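Local coordinates for N-terminal acetyltransferase-like protein (PDB 5NNP), which probably acts as the auxiliary subunit of an N-terminal acetyltransferase A complex, a helical-repeat scaffold that holds the catalytic subunit, at residues A[248-253]-A[285-290]; A[244-249]-A[260-265]; A[293-298]-A[326-331]. All coordinates share one frame; numbering follows the deposited sequence.

Contact 1. Residues A[248-253]-A[285-290]; sequences LLDRNP and AKYPRS. With CMC (carboxymethyl coenzyme *a), chain B.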
loop_
_atom_site.group_PDB
_atom_site.type_symbol
_atom_site.label_atom_id
_atom_site.label_comp_id
_atom_site.label_asym_id
_atom_site.label_seq_id
_atom_site.Cartn_x
_atom_site.Cartn_y
_atom_site.Cartn_z
ATOM N N LEU A 248 -12.249 21.525 -11.463
ATOM C CA LEU A 248 -12.044 20.236 -10.818
ATOM C C LEU A 248 -13.318 19.761 -10.124
ATOM O O LEU A 248 -13.614 18.558 -10.102
ATOM C CB LEU A 248 -10.886 20.310 -9.820
ATOM C CG LEU A 248 -9.485 20.346 -10.448
ATOM C CD1 LEU A 248 -8.460 20.930 -9.482
ATOM C CD2 LEU A 248 -9.051 18.948 -10.909
ATOM N N LEU A 249 -14.083 20.704 -9.575
ATOM C CA LEU A 249 -15.301 20.348 -8.853
ATOM C C LEU A 249 -16.320 19.791 -9.821
ATOM O O LEU A 249 -16.997 18.801 -9.525
ATOM C CB LEU A 249 -15.891 21.550 -8.116
ATOM C CG LEU A 249 -15.317 21.880 -6.739
ATOM C CD1 LEU A 249 -15.844 23.220 -6.275
ATOM C CD2 LEU A 249 -15.662 20.782 -5.743
ATOM N N ASP A 250 -16.423 20.441 -10.980
ATOM C CA ASP A 250 -17.321 19.990 -12.027
ATOM C C ASP A 250 -16.938 18.587 -12.501
ATOM O O ASP A 250 -17.792 17.826 -12.932
ATOM C CB ASP A 250 -17.318 20.983 -13.191
ATOM C CG ASP A 250 -18.099 22.246 -12.883
ATOM O OD1 ASP A 250 -19.231 22.129 -12.377
ATOM O OD2 ASP A 250 -17.588 23.359 -13.146
ATOM N N ARG A 251 -15.653 18.252 -12.417
ATOM C CA ARG A 251 -15.151 16.935 -12.816
ATOM C C ARG A 251 -15.436 15.878 -11.740
ATOM O O ARG A 251 -15.690 14.715 -12.037
ATOM C CB ARG A 251 -13.643 17.009 -13.103
ATOM C CG ARG A 251 -12.975 15.708 -13.618
ATOM C CD ARG A 251 -11.441 15.841 -13.591
ATOM N NE ARG A 251 -10.741 14.705 -14.189
ATOM C CZ ARG A 251 -10.691 14.461 -15.501
ATOM N NH1 ARG A 251 -11.316 15.262 -16.350
ATOM N NH2 ARG A 251 -10.027 13.409 -15.969
ATOM N N ASN A 252 -15.382 16.284 -10.483
ATOM C CA ASN A 252 -15.500 15.330 -9.394
ATOM C C ASN A 252 -15.984 16.060 -8.162
ATOM O O ASN A 252 -15.183 16.461 -7.316
ATOM C CB ASN A 252 -14.152 14.629 -9.152
ATOM C CG ASN A 252 -14.167 13.690 -7.947
ATOM O OD1 ASN A 252 -15.210 13.459 -7.329
ATOM N ND2 ASN A 252 -12.996 13.141 -7.611
ATOM N N PRO A 253 -17.308 16.255 -8.073
ATOM C CA PRO A 253 -17.982 16.998 -7.009
ATOM C C PRO A 253 -17.784 16.366 -5.640
ATOM O O PRO A 253 -18.224 16.931 -4.640
ATOM C CB PRO A 253 -19.448 16.952 -7.434
ATOM C CG PRO A 253 -19.387 16.822 -8.907
ATOM C CD PRO A 253 -18.237 15.906 -9.157
ATOM N N ALA A 285 -27.138 21.900 -6.074
ATOM C CA ALA A 285 -28.146 22.160 -7.089
ATOM C C ALA A 285 -27.702 21.640 -8.455
ATOM O O ALA A 285 -28.497 21.064 -9.200
ATOM C CB ALA A 285 -28.435 23.650 -7.165
ATOM N N LYS A 286 -26.430 21.852 -8.779
ATOM C CA LYS A 286 -25.899 21.515 -10.092
ATOM C C LYS A 286 -25.680 20.017 -10.212
ATOM O O LYS A 286 -25.740 19.459 -11.304
ATOM C CB LYS A 286 -24.586 22.269 -10.339
ATOM C CG LYS A 286 -24.095 22.280 -11.777
ATOM C CD LYS A 286 -22.814 23.081 -11.906
ATOM C CE LYS A 286 -22.305 23.103 -13.342
ATOM N NZ LYS A 286 -21.004 23.826 -13.449
ATOM N N TYR A 287 -25.442 19.371 -9.075
ATOM C CA TYR A 287 -25.109 17.949 -9.031
ATOM C C TYR A 287 -25.897 17.222 -7.928
ATOM O O TYR A 287 -25.352 16.865 -6.881
ATOM C CB TYR A 287 -23.596 17.769 -8.832
ATOM C CG TYR A 287 -22.756 18.322 -9.970
ATOM C CD1 TYR A 287 -22.770 17.719 -11.224
ATOM C CD2 TYR A 287 -21.952 19.450 -9.790
ATOM C CE1 TYR A 287 -22.011 18.219 -12.268
ATOM C CE2 TYR A 287 -21.190 19.961 -10.823
ATOM C CZ TYR A 287 -21.221 19.336 -12.064
ATOM O OH TYR A 287 -20.470 19.819 -13.113
ATOM N N PRO A 288 -27.193 16.993 -8.175
ATOM C CA PRO A 288 -28.150 16.409 -7.224
ATOM C C PRO A 288 -27.728 15.074 -6.620
ATOM O O PRO A 288 -28.233 14.728 -5.554
ATOM C CB PRO A 288 -29.401 16.225 -8.071
ATOM C CG PRO A 288 -29.294 17.275 -9.098
ATOM C CD PRO A 288 -27.844 17.344 -9.448
ATOM N N ARG A 289 -26.834 14.342 -7.278
ATOM C CA ARG A 289 -26.392 13.050 -6.755
ATOM C C ARG A 289 -25.132 13.154 -5.902
ATOM O O ARG A 289 -24.641 12.144 -5.388
ATOM C CB ARG A 289 -26.134 12.059 -7.887
ATOM C CG ARG A 289 -27.240 11.945 -8.899
ATOM C CD ARG A 289 -27.307 10.521 -9.427
ATOM N NE ARG A 289 -28.151 9.703 -8.565
ATOM C CZ ARG A 289 -28.379 8.409 -8.745
ATOM N NH1 ARG A 289 -27.816 7.771 -9.757
ATOM N NH2 ARG A 289 -29.173 7.756 -7.906
ATOM N N SER A 290 -24.576 14.354 -5.776
ATOM C CA SER A 290 -23.407 14.504 -4.922
ATOM C C SER A 290 -23.804 14.424 -3.461
ATOM O O SER A 290 -24.627 15.209 -2.992
ATOM C CB SER A 290 -22.683 15.819 -5.174
ATOM O OG SER A 290 -21.736 16.034 -4.139
HETATM N N1A CMC B . -29.835 -3.757 -3.740
HETATM C C2A CMC B . -30.294 -3.338 -4.955
HETATM N N3A CMC B . -29.669 -2.335 -5.634
HETATM C C4A CMC B . -28.571 -1.732 -5.103
HETATM C C5A CMC B . -28.085 -2.158 -3.851
HETATM C C6A CMC B . -28.743 -3.191 -3.176
HETATM N N6A CMC B . -28.268 -3.619 -1.940
HETATM N N7A CMC B . -26.902 -1.321 -3.559
HETATM C C8A CMC B . -26.766 -0.479 -4.622
HETATM N N9A CMC B . -27.751 -0.753 -5.474
HETATM C C1B CMC B . -27.883 -0.058 -6.708
HETATM C C2B CMC B . -28.825 1.072 -6.620
HETATM O O2B CMC B . -29.744 0.989 -7.716
HETATM C C3B CMC B . -28.027 2.273 -6.807
HETATM O O3B CMC B . -28.723 3.162 -7.696
HETATM P P3B CMC B . -29.725 4.209 -7.070
HETATM O O7A CMC B . -30.450 4.917 -8.139
HETATM O O8A CMC B . -28.993 5.194 -6.081
HETATM O O9A CMC B . -30.814 3.507 -6.396
HETATM C C4B CMC B . -26.813 1.822 -7.519
HETATM O O4B CMC B . -26.595 0.500 -7.067
HETATM C C5B CMC B . -25.682 2.688 -7.076
HETATM O O5B CMC B . -25.680 2.559 -5.650
HETATM P P1A CMC B . -24.212 2.693 -4.997
HETATM O O1A CMC B . -24.291 3.291 -3.621
HETATM O O2A CMC B . -23.360 3.604 -5.869
HETATM O O3A CMC B . -23.498 1.235 -4.900
HETATM P P2A CMC B . -22.530 0.753 -3.753
HETATM O O4A CMC B . -23.353 0.346 -2.563
HETATM O O5A CMC B . -21.612 1.859 -3.367
HETATM O O6A CMC B . -21.681 -0.460 -4.280
HETATM C CBP CMC B . -21.399 -2.742 -4.998
HETATM C CCP CMC B . -22.280 -1.449 -5.089
HETATM C CDP CMC B . -19.986 -2.330 -5.523
HETATM C CEP CMC B . -21.983 -3.882 -5.903
HETATM C CAP CMC B . -21.377 -3.200 -3.515
HETATM O OAP CMC B . -22.628 -3.645 -3.122
HETATM C C9P CMC B . -20.354 -4.293 -3.177
HETATM O O9P CMC B . -19.188 -3.992 -2.879
HETATM N N8P CMC B . -20.753 -5.689 -3.166
HETATM C C7P CMC B . -19.810 -6.737 -2.817
HETATM C C6P CMC B . -18.593 -6.839 -3.783
HETATM C C5P CMC B . -19.144 -6.957 -5.184
HETATM O O5P CMC B . -20.024 -7.751 -5.423
HETATM N N4P CMC B . -18.628 -6.100 -6.208
HETATM C C3P CMC B . -19.182 -6.177 -7.543
HETATM C C2P CMC B . -18.277 -6.988 -8.468
HETATM S S1P CMC B . -19.044 -7.032 -10.108
HETATM C C1 CMC B . -17.842 -6.457 -11.319
HETATM C C2 CMC B . -16.478 -6.910 -10.853
HETATM O O21 CMC B . -15.751 -6.165 -10.211
#

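Contact 2. Residues A[244-249]-A[260-265]; sequences AYRALL and KGLISA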
loop_
_atom_site.group_PDB
_atom_site.type_symbol
_atom_site.label_atom_id
_atom_site.label_comp_id
_atom_site.label_asym_id
_atom_site.label_seq_id
_atom_site.Cartn_x
_atom_site.Cartn_y
_atom_site.Cartn_z
ATOM N N ALA A 244 -9.993 27.466 -11.490
ATOM C CA ALA A 244 -9.368 26.159 -11.652
ATOM C C ALA A 244 -9.990 25.111 -10.747
ATOM O O ALA A 244 -10.189 23.967 -11.156
ATOM C CB ALA A 244 -7.872 26.255 -11.390
ATOM N N TYR A 245 -10.290 25.500 -9.515
ATOM C CA TYR A 245 -10.912 24.588 -8.564
ATOM C C TYR A 245 -12.364 24.308 -8.947
ATOM O O TYR A 245 -12.877 23.203 -8.709
ATOM C CB TYR A 245 -10.816 25.144 -7.143
ATOM C CG TYR A 245 -9.464 24.903 -6.522
ATOM C CD1 TYR A 245 -9.015 23.604 -6.267
ATOM C CD2 TYR A 245 -8.616 25.962 -6.215
ATOM C CE1 TYR A 245 -7.757 23.365 -5.706
ATOM C CE2 TYR A 245 -7.358 25.734 -5.653
ATOM C CZ TYR A 245 -6.939 24.433 -5.403
ATOM O OH TYR A 245 -5.712 24.201 -4.836
ATOM N N ARG A 246 -13.011 25.290 -9.571
ATOM C CA ARG A 246 -14.346 25.073 -10.104
ATOM C C ARG A 246 -14.326 24.009 -11.200
ATOM O O ARG A 246 -15.202 23.141 -11.243
ATOM C CB ARG A 246 -14.940 26.374 -10.635
ATOM C CG ARG A 246 -15.412 27.296 -9.546
ATOM C CD ARG A 246 -16.249 28.427 -10.089
ATOM N NE ARG A 246 -17.188 28.884 -9.066
ATOM C CZ ARG A 246 -16.966 29.901 -8.244
ATOM N NH1 ARG A 246 -15.836 30.594 -8.338
ATOM N NH2 ARG A 246 -17.878 30.228 -7.339
ATOM N N ALA A 247 -13.326 24.074 -12.077
ATOM C CA ALA A 247 -13.147 23.060 -13.121
ATOM C C ALA A 247 -13.020 21.649 -12.541
ATOM O O ALA A 247 -13.622 20.697 -13.055
ATOM C CB ALA A 247 -11.935 23.383 -13.964
ATOM N N LEU A 248 -12.249 21.525 -11.463
ATOM C CA LEU A 248 -12.044 20.236 -10.818
ATOM C C LEU A 248 -13.318 19.761 -10.124
ATOM O O LEU A 248 -13.614 18.558 -10.102
ATOM C CB LEU A 248 -10.886 20.310 -9.820
ATOM C CG LEU A 248 -9.485 20.346 -10.448
ATOM C CD1 LEU A 248 -8.460 20.930 -9.482
ATOM C CD2 LEU A 248 -9.051 18.948 -10.909
ATOM N N LEU A 249 -14.083 20.704 -9.575
ATOM C CA LEU A 249 -15.301 20.348 -8.853
ATOM C C LEU A 249 -16.320 19.791 -9.821
ATOM O O LEU A 249 -16.997 18.801 -9.525
ATOM C CB LEU A 249 -15.891 21.550 -8.116
ATOM C CG LEU A 249 -15.317 21.880 -6.739
ATOM C CD1 LEU A 249 -15.844 23.220 -6.275
ATOM C CD2 LEU A 249 -15.662 20.782 -5.743
ATOM N N LYS A 260 -12.202 23.136 -0.526
ATOM C CA LYS A 260 -11.266 23.921 0.274
ATOM C C LYS A 260 -10.545 24.941 -0.600
ATOM O O LYS A 260 -10.541 26.136 -0.294
ATOM C CB LYS A 260 -10.251 23.024 0.986
ATOM C CG LYS A 260 -10.833 22.247 2.151
ATOM C CD LYS A 260 -9.796 21.397 2.856
ATOM C CE LYS A 260 -10.408 20.670 4.045
ATOM N NZ LYS A 260 -9.366 19.971 4.849
ATOM N N GLY A 261 -9.966 24.460 -1.700
ATOM C CA GLY A 261 -9.300 25.307 -2.670
ATOM C C GLY A 261 -10.156 26.447 -3.192
ATOM O O GLY A 261 -9.716 27.595 -3.184
ATOM N N LEU A 262 -11.369 26.143 -3.649
ATOM C CA LEU A 262 -12.276 27.174 -4.151
ATOM C C LEU A 262 -12.523 28.219 -3.086
ATOM O O LEU A 262 -12.340 29.424 -3.306
ATOM C CB LEU A 262 -13.617 26.574 -4.589
ATOM C CG LEU A 262 -14.644 27.591 -5.101
ATOM C CD1 LEU A 262 -14.083 28.378 -6.298
ATOM C CD2 LEU A 262 -15.970 26.923 -5.469
ATOM N N ILE A 263 -12.938 27.739 -1.923
ATOM C CA ILE A 263 -13.330 28.608 -0.828
ATOM C C ILE A 263 -12.182 29.522 -0.372
ATOM O O ILE A 263 -12.387 30.706 -0.081
ATOM C CB ILE A 263 -13.860 27.770 0.335
ATOM C CG1 ILE A 263 -15.273 27.286 -0.009
ATOM C CG2 ILE A 263 -13.850 28.570 1.618
ATOM C CD1 ILE A 263 -15.756 26.140 0.835
ATOM N N SER A 264 -10.972 28.983 -0.333
ATOM C CA SER A 264 -9.807 29.813 -0.064
ATOM C C SER A 264 -9.613 30.867 -1.158
ATOM O O SER A 264 -9.346 32.033 -0.875
ATOM C CB SER A 264 -8.557 28.954 0.055
ATOM O OG SER A 264 -7.459 29.758 0.433
ATOM N N ALA A 265 -9.765 30.450 -2.408
ATOM C CA ALA A 265 -9.514 31.337 -3.541
ATOM C C ALA A 265 -10.505 32.501 -3.604
ATOM O O ALA A 265 -10.205 33.554 -4.168
ATOM C CB ALA A 265 -9.553 30.546 -4.847
#

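Contact 3. Residues A[293-298]-A[326-331]; sequences AKRLPL and FANLKH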
loop_
_atom_site.group_PDB
_atom_site.type_symbol
_atom_site.label_atom_id
_atom_site.label_comp_id
_atom_site.label_asym_id
_atom_site.label_seq_id
_atom_site.Cartn_x
_atom_site.Cartn_y
_atom_site.Cartn_z
ATOM N N ALA A 293 -21.754 17.541 -1.627
ATOM C CA ALA A 293 -22.317 18.881 -1.714
ATOM C C ALA A 293 -23.438 19.105 -0.692
ATOM O O ALA A 293 -23.847 20.243 -0.462
ATOM C CB ALA A 293 -22.819 19.150 -3.130
ATOM N N LYS A 294 -23.936 18.028 -0.083
ATOM C CA LYS A 294 -24.950 18.152 0.966
ATOM C C LYS A 294 -24.366 17.947 2.353
ATOM O O LYS A 294 -24.809 18.575 3.314
ATOM C CB LYS A 294 -26.085 17.145 0.762
ATOM C CG LYS A 294 -26.853 17.291 -0.533
ATOM C CD LYS A 294 -27.833 16.134 -0.709
ATOM C CE LYS A 294 -28.844 16.425 -1.799
ATOM N NZ LYS A 294 -28.242 16.343 -3.162
ATOM N N ARG A 295 -23.385 17.054 2.450
ATOM C CA ARG A 295 -22.886 16.549 3.733
ATOM C C ARG A 295 -21.811 17.427 4.365
ATOM O O ARG A 295 -21.788 17.613 5.583
ATOM C CB ARG A 295 -22.319 15.140 3.561
ATOM C CG ARG A 295 -21.789 14.547 4.847
ATOM C CD ARG A 295 -20.996 13.281 4.572
ATOM N NE ARG A 295 -19.604 13.538 4.182
ATOM C CZ ARG A 295 -19.159 13.602 2.926
ATOM N NH1 ARG A 295 -17.873 13.838 2.689
ATOM N NH2 ARG A 295 -19.988 13.432 1.904
ATOM N N LEU A 296 -20.919 17.944 3.523
ATOM C CA LEU A 296 -19.756 18.711 3.963
ATOM C C LEU A 296 -20.103 19.939 4.820
ATOM O O LEU A 296 -19.461 20.160 5.846
ATOM C CB LEU A 296 -18.920 19.121 2.743
ATOM C CG LEU A 296 -18.075 17.951 2.227
ATOM C CD1 LEU A 296 -17.388 18.226 0.891
ATOM C CD2 LEU A 296 -17.054 17.566 3.278
ATOM N N PRO A 297 -21.124 20.727 4.419
ATOM C CA PRO A 297 -21.590 21.887 5.202
ATOM C C PRO A 297 -21.917 21.580 6.660
ATOM O O PRO A 297 -22.041 22.508 7.459
ATOM C CB PRO A 297 -22.856 22.318 4.462
ATOM C CG PRO A 297 -22.599 21.917 3.043
ATOM C CD PRO A 297 -21.824 20.631 3.123
ATOM N N LEU A 298 -22.066 20.306 7.006
ATOM C CA LEU A 298 -22.332 19.944 8.391
ATOM C C LEU A 298 -21.057 20.014 9.216
ATOM O O LEU A 298 -21.092 19.852 10.431
ATOM C CB LEU A 298 -22.941 18.538 8.491
ATOM C CG LEU A 298 -24.249 18.253 7.744
ATOM C CD1 LEU A 298 -24.592 16.759 7.793
ATOM C CD2 LEU A 298 -25.398 19.112 8.266
ATOM N N PHE A 326 -25.180 6.440 9.546
ATOM C CA PHE A 326 -24.341 6.743 10.696
ATOM C C PHE A 326 -22.845 6.812 10.328
ATOM O O PHE A 326 -22.152 7.753 10.714
ATOM C CB PHE A 326 -24.545 5.722 11.807
ATOM C CG PHE A 326 -23.764 6.032 13.041
ATOM C CD1 PHE A 326 -24.265 6.916 13.991
ATOM C CD2 PHE A 326 -22.513 5.475 13.247
ATOM C CE1 PHE A 326 -23.542 7.223 15.129
ATOM C CE2 PHE A 326 -21.785 5.781 14.390
ATOM C CZ PHE A 326 -22.305 6.654 15.330
ATOM N N ALA A 327 -22.360 5.826 9.578
ATOM C CA ALA A 327 -20.939 5.755 9.231
ATOM C C ALA A 327 -20.481 6.980 8.438
ATOM O O ALA A 327 -19.334 7.381 8.508
ATOM C CB ALA A 327 -20.654 4.496 8.450
ATOM N N ASN A 328 -21.411 7.568 7.698
ATOM C CA ASN A 328 -21.148 8.732 6.877
ATOM C C ASN A 328 -21.161 10.021 7.705
ATOM O O ASN A 328 -20.722 11.071 7.241
ATOM C CB ASN A 328 -22.185 8.812 5.752
ATOM C CG ASN A 328 -21.699 9.612 4.555
ATOM O OD1 ASN A 328 -20.546 9.486 4.130
ATOM N ND2 ASN A 328 -22.580 10.446 4.004
ATOM N N LEU A 329 -21.641 9.940 8.945
ATOM C CA LEU A 329 -21.775 11.146 9.761
ATOM C C LEU A 329 -21.003 11.141 11.092
ATOM O O LEU A 329 -20.842 12.197 11.714
ATOM C CB LEU A 329 -23.262 11.413 10.037
ATOM C CG LEU A 329 -24.163 11.744 8.838
ATOM C CD1 LEU A 329 -25.611 11.752 9.239
ATOM C CD2 LEU A 329 -23.796 13.080 8.193
ATOM N N LYS A 330 -20.502 9.982 11.517
ATOM C CA LYS A 330 -19.901 9.854 12.854
ATOM C C LYS A 330 -18.675 10.733 13.084
ATOM O O LYS A 330 -18.305 10.994 14.230
ATOM C CB LYS A 330 -19.521 8.401 13.133
ATOM C CG LYS A 330 -18.473 7.826 12.201
ATOM C CD LYS A 330 -18.189 6.392 12.574
ATOM C CE LYS A 330 -16.801 5.976 12.163
ATOM N NZ LYS A 330 -16.518 4.583 12.598
ATOM N N HIS A 331 -18.047 11.180 12.001
ATOM C CA HIS A 331 -16.923 12.111 12.083
ATOM C C HIS A 331 -17.305 13.432 12.758
ATOM O O HIS A 331 -16.434 14.154 13.244
ATOM C CB HIS A 331 -16.369 12.404 10.687
ATOM C CG HIS A 331 -17.328 13.145 9.799
ATOM N ND1 HIS A 331 -18.371 12.525 9.140
ATOM C CD2 HIS A 331 -17.399 14.454 9.465
ATOM C CE1 HIS A 331 -19.042 13.421 8.436
ATOM N NE2 HIS A 331 -18.476 14.601 8.620
#

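Contact 1. Residues A[248-253]-A[285-290]
Asp250 meets Lys286 and Tyr287 where the C-terminal ends of helices 238-251 and 273-286 come together in a tetratricopeptide-like solenoid. Asp250 OD1 takes two donors. Tyr287 OH donates to Asp250 OD1 at 2.7 Å, on the anti side of the carboxylate. Lys286 NZ forms a salt bridge with Asp250 OD1, also 2.7 Å, from above the carboxylate plane and on the same face of it. The Lys286 chain is extended, with CG anti to the backbone N (chi1 -166°), and its CG lies over one face of the Tyr287 ring. Pro253 covers the opposite face: its CG is 3.9 Å from the ring centroid, a CH-pi contact. Helix 256-265 lies between the two in sequence, so the contact ties alternate helices of the solenoid. An alanine in place of Tyr287 would probably leave Asp250 OD1 with Lys286 alone across the contact and open a gap beside Pro253. A type I beta turn from Tyr287 to Ser290 follows. Ser290 CB touches Pro253 CB at 4.1 Å, while its OG caps Ala293 N. On this turn Arg289 NH2 donates to the 3'-phosphate O7A of carboxymethyl coenzyme A at 3.1 Å (N-H...O angle 159°). Its NH1 forms a salt bridge with an acidic side chain on the chain of another protein. Residues of the chain of another protein also hydrogen-bond the ligand.

Contact 2. Residues A[244-249]-A[260-265]
Tyr245 lays the face of its ring over the backbone of Gly261. Gly261 CA sits above the ring centre, 3.5 Å from the centroid and 9° off the normal, a CH-pi contact. The carbonyl carbon of Gly261 comes over the same ring, 3.4 Å from Tyr245 CD2. A beta carbon at Gly261 would point toward helix 244-249, into the ring; glycine has none, and the ring rests directly on the helix backbone. Tyr245 CB then meets Leu262 CB at 4.1 Å. Helices 238-251 and 256-265 form an antiparallel hairpin here, as in tetratricopeptide-type solenoids. Their axes approach to 8.7 Å, with an angle of 153° between their directions. Leu262 fills the other part of the interface. Its CG is anti to the backbone N (chi1 179°), and the two methyls beyond it meet different partners. Leu262 CD1 lies over one face of the Arg246 guanidinium, offset toward the rim, 3.5 Å from Arg246 NH1. Leu262 CD1 also touches Arg246 CG, 3.7 Å away. Leu262 CD2 meets Leu249 CD1 at 3.8 Å, with the two leucine side chains crossing at about a right angle. Helix 273-286 packs on this part of the hairpin: Tyr283 touches Arg246 and Leu249, and Val279 touches Leu262. Helix 221-234 lies against Tyr245 through Ser233.

Contact 3. Residues A[293-298]-A[326-331]
Asn328 meets Arg295 with its amide: ND2 lies 3.3 Å from Arg295 CD. The two side chains cross at about a right angle, and their amide and guanidinium planes are 49° apart. The backbone oxygen of Asn328 is also close, 3.5 Å from Arg295 CD. Arg295 is bent at chi3 (83°), which turns NE out of the line of the chain up to CD. Next comes Leu329. Its CD2 touches Leu298 CD1 at 3.8 Å and lies 4.2 Å from Arg295 CG. Tyr313 and Leu314 of helix 303-320 also pack on Leu329. This contact joins the short helices 292-295 and 325-329, which stand before and after that long helix in the all-helical solenoid. At His331, CE1 lies at the edge of the Arg295 guanidinium, 4.3 Å from NE. On the chain of another protein, a modified side chain packs on Arg295, and one also packs on Asn328. Asp291 OD2 forms a salt bridge with Arg295 NH2 and accepts a hydrogen bond from Asn328 ND2. One carboxylate oxygen thus engages both polar groups, and the arginine charge, partly offset by Asp291, may make a second positive charge on His331 somewhat less favourable.

In the fold
Contacts 1 and 2 both start from helix 238-251, and their centres are about 12 Å apart. Contact 2 pairs this helix with the next one in the chain, and contact 1 pairs its end with the helix after that. Contact 3 opens just beyond contact 1, with about 16 Å between centres. The two touch directly: Lys294 NZ lies 2.9 Å from Pro288 O. Contacts 2 and 3 do not touch; their nearest atoms are about 7 Å apart. Contact 1 reaches the carboxymethyl coenzyme A through Arg289, whereas in contact 3 the Asn328 side chain is about 11 Å from it. Contacts 1 and 3 also border the chain of another protein; contact 2 does not.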